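Local coordinates for protein endo-1,4-beta-xylanase (Bacteroides thetaiotaomicron VPI-5482, PDB 3KST) that probably hydrolyses O-glycosidic bonds in xylan-type polysaccharides as a calcium-binding member of glycoside hydrolase family 43, at residues Val217-Ser222 against Gln290-Ile295. Numbering follows the deposited sequence. Where two conformers were deposited one is given.
Sequences VGYATS and QGVVTI
Val293 lies against one face of the Tyr219 ring, with the two side chains lying alongside one another and pointing opposite ways. Val293 CG2 sits 3.6 Å from the Tyr219 ring centroid and 6° off the normal, a CH-pi contact over the middle of the ring, while Val293 CB packs 3.5 Å from Tyr219 CE1. With CG set between the backbone N and the carbonyl carbon (chi1 77°), the Tyr219 side chain starts out toward the facing backbone. There the amide N of Val293 donates a weak but nearly straight hydrogen bond to Tyr219 OH (3.4 Å, 163°), with Val292 CA and CG1 also close to the hydroxyl. The methyl CG2 of Thr221 meets the ring edge in its plane, and Tyr232 stacks with the ring. An alanine in place of Tyr219 would probably leave Val293 CG2 without its aromatic cover and its amide without the hydroxyl acceptor. Farther along, the side chain of Val217 lies roughly perpendicular to that of Ile295, with Val217 CG1 4.0 Å from Ile295 CD1. Strands 216-222 and 293-305 run in opposite directions here in separate sheets and meet mainly through side chains, the blade-against-blade packing expected of family 43's five-bladed beta-propeller.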
ATOM      1  N   VAL A 217      -0.922   3.805  11.749  1.00 10.40           N
ATOM      2  CA  VAL A 217      -2.014   3.863  10.798  1.00  9.51           C
ATOM      3  C   VAL A 217      -3.264   4.497  11.382  1.00  9.72           C
ATOM      4  O   VAL A 217      -3.674   4.178  12.510  1.00  8.75           O
ATOM      5  CB  VAL A 217      -2.378   2.450  10.307  1.00  9.11           C
ATOM      6  CG1 VAL A 217      -3.579   2.482   9.315  1.00  7.78           C
ATOM      7  CG2 VAL A 217      -1.138   1.770   9.664  1.00  9.55           C
ATOM      8  N   GLY A 218      -3.916   5.349  10.595  1.00 10.47           N
ATOM      9  CA  GLY A 218      -5.189   5.950  10.975  1.00 10.75           C
ATOM     10  C   GLY A 218      -6.082   6.030   9.755  1.00 11.02           C
ATOM     11  O   GLY A 218      -5.656   5.646   8.644  1.00 11.67           O
ATOM     12  N   TYR A 219      -7.303   6.518   9.938  1.00 11.59           N
ATOM     13  CA  TYR A 219      -8.198   6.756   8.776  1.00 11.40           C
ATOM     14  C   TYR A 219      -8.990   8.069   8.856  1.00 11.56           C
ATOM     15  O   TYR A 219      -9.020   8.736   9.903  1.00 11.27           O
ATOM     16  CB  TYR A 219      -9.149   5.572   8.530  1.00 11.52           C
ATOM     17  CG  TYR A 219     -10.345   5.459   9.467  1.00 12.51           C
ATOM     18  CD1 TYR A 219     -10.236   4.803  10.687  1.00 13.39           C
ATOM     19  CD2 TYR A 219     -11.604   5.991   9.114  1.00 12.68           C
ATOM     20  CE1 TYR A 219     -11.332   4.667  11.558  1.00 13.04           C
ATOM     21  CE2 TYR A 219     -12.716   5.864   9.988  1.00 13.18           C
ATOM     22  CZ  TYR A 219     -12.567   5.204  11.200  1.00 14.24           C
ATOM     23  OH  TYR A 219     -13.614   5.073  12.069  1.00 15.46           O
ATOM     24  N   ALA A 220      -9.595   8.393   7.715  1.00 10.96           N
ATOM     25  CA  ALA A 220     -10.483   9.534   7.523  1.00 11.77           C
ATOM     26  C   ALA A 220     -11.598   9.108   6.598  1.00 12.43           C
ATOM     27  O   ALA A 220     -11.412   8.212   5.767  1.00 11.74           O
ATOM     28  CB  ALA A 220      -9.755  10.724   6.935  1.00 12.16           C
ATOM     29  N   THR A 221     -12.756   9.742   6.761  1.00 12.06           N
ATOM     30  CA  THR A 221     -13.925   9.440   5.952  1.00 12.91           C
ATOM     31  C   THR A 221     -14.392  10.638   5.153  1.00 12.78           C
ATOM     32  O   THR A 221     -14.082  11.786   5.475  1.00 12.37           O
ATOM     33  CB  THR A 221     -15.129   8.928   6.799  1.00 13.70           C
ATOM     34  OG1 THR A 221     -15.555   9.919   7.746  1.00 13.68           O
ATOM     35  CG2 THR A 221     -14.752   7.668   7.558  1.00 13.10           C
ATOM     36  N   SER A 222     -15.198  10.341   4.138  1.00 12.63           N
ATOM     37  CA  SER A 222     -15.834  11.362   3.317  0.50 13.02           C
ATOM     38  C   SER A 222     -17.002  10.759   2.542  1.00 12.57           C
ATOM     39  O   SER A 222     -17.035   9.555   2.298  1.00 12.55           O
ATOM     40  CB  SER A 222     -14.832  11.913   2.315  0.50 12.84           C
ATOM     41  OG  SER A 222     -14.405  10.872   1.471  0.50 15.09           O
ATOM     42  N   GLN A 290     -21.728   0.566  12.118  1.00 24.84           N
ATOM     43  CA  GLN A 290     -21.750   1.995  12.469  1.00 25.15           C
ATOM     44  C   GLN A 290     -20.558   2.762  11.840  1.00 24.08           C
ATOM     45  O   GLN A 290     -20.185   3.836  12.320  1.00 24.25           O
ATOM     46  CB  GLN A 290     -21.768   2.162  13.992  1.00 25.65           C
ATOM     47  CG  GLN A 290     -22.443   3.451  14.483  1.00 28.06           C
ATOM     48  CD  GLN A 290     -22.327   3.633  15.985  1.00 29.89           C
ATOM     49  OE1 GLN A 290     -21.279   3.352  16.580  1.00 32.06           O
ATOM     50  NE2 GLN A 290     -23.395   4.121  16.605  1.00 30.89           N
ATOM     51  N   GLY A 291     -19.952   2.199  10.793  1.00 23.19           N
ATOM     52  CA  GLY A 291     -18.864   2.830  10.066  1.00 22.65           C
ATOM     53  C   GLY A 291     -17.561   3.112  10.790  1.00 21.72           C
ATOM     54  O   GLY A 291     -16.920   4.105  10.486  1.00 22.38           O
ATOM     55  N   VAL A 292     -17.162   2.236  11.716  1.00 20.39           N
ATOM     56  CA  VAL A 292     -15.911   2.394  12.471  1.00 19.49           C
ATOM     57  C   VAL A 292     -14.939   1.303  12.037  1.00 18.39           C
ATOM     58  O   VAL A 292     -15.295   0.122  12.058  1.00 18.88           O
ATOM     59  CB  VAL A 292     -16.101   2.285  13.989  1.00 18.95           C
ATOM     60  CG1 VAL A 292     -14.739   2.525  14.715  1.00 19.05           C
ATOM     61  CG2 VAL A 292     -17.131   3.283  14.469  1.00 19.72           C
ATOM     62  N   VAL A 293     -13.716   1.700  11.689  1.00 16.82           N
ATOM     63  CA  VAL A 293     -12.685   0.756  11.224  1.00 16.10           C
ATOM     64  C   VAL A 293     -11.870   0.227  12.414  1.00 15.55           C
ATOM     65  O   VAL A 293     -11.612   0.975  13.368  1.00 14.85           O
ATOM     66  CB  VAL A 293     -11.734   1.428  10.188  1.00 16.01           C
ATOM     67  CG1 VAL A 293     -10.754   0.422   9.579  1.00 15.90           C
ATOM     68  CG2 VAL A 293     -12.526   2.084   9.072  1.00 16.20           C
ATOM     69  N   THR A 294     -11.483  -1.053  12.360  1.00 15.18           N
ATOM     70  CA  THR A 294     -10.624  -1.683  13.375  1.00 14.95           C
ATOM     71  C   THR A 294      -9.546  -2.520  12.707  1.00 14.35           C
ATOM     72  O   THR A 294      -9.770  -3.134  11.650  1.00 13.71           O
ATOM     73  CB  THR A 294     -11.370  -2.627  14.404  1.00 15.70           C
ATOM     74  OG1 THR A 294     -11.937  -3.760  13.734  1.00 16.04           O
ATOM     75  CG2 THR A 294     -12.434  -1.871  15.137  1.00 17.83           C
ATOM     76  N   ILE A 295      -8.357  -2.451  13.282  1.00 13.59           N
ATOM     77  CA  ILE A 295      -7.235  -3.303  12.923  1.00 13.86           C
ATOM     78  C   ILE A 295      -6.962  -3.957  14.279  1.00 14.47           C
ATOM     79  O   ILE A 295      -6.718  -3.246  15.271  1.00 14.49           O
ATOM     80  CB  ILE A 295      -6.024  -2.522  12.411  1.00 13.53           C
ATOM     81  CG1 ILE A 295      -6.312  -1.922  11.040  1.00 14.36           C
ATOM     82  CG2 ILE A 295      -4.786  -3.446  12.306  1.00 15.14           C
ATOM     83  CD1 ILE A 295      -5.208  -0.919  10.609  1.00 14.56           C
TER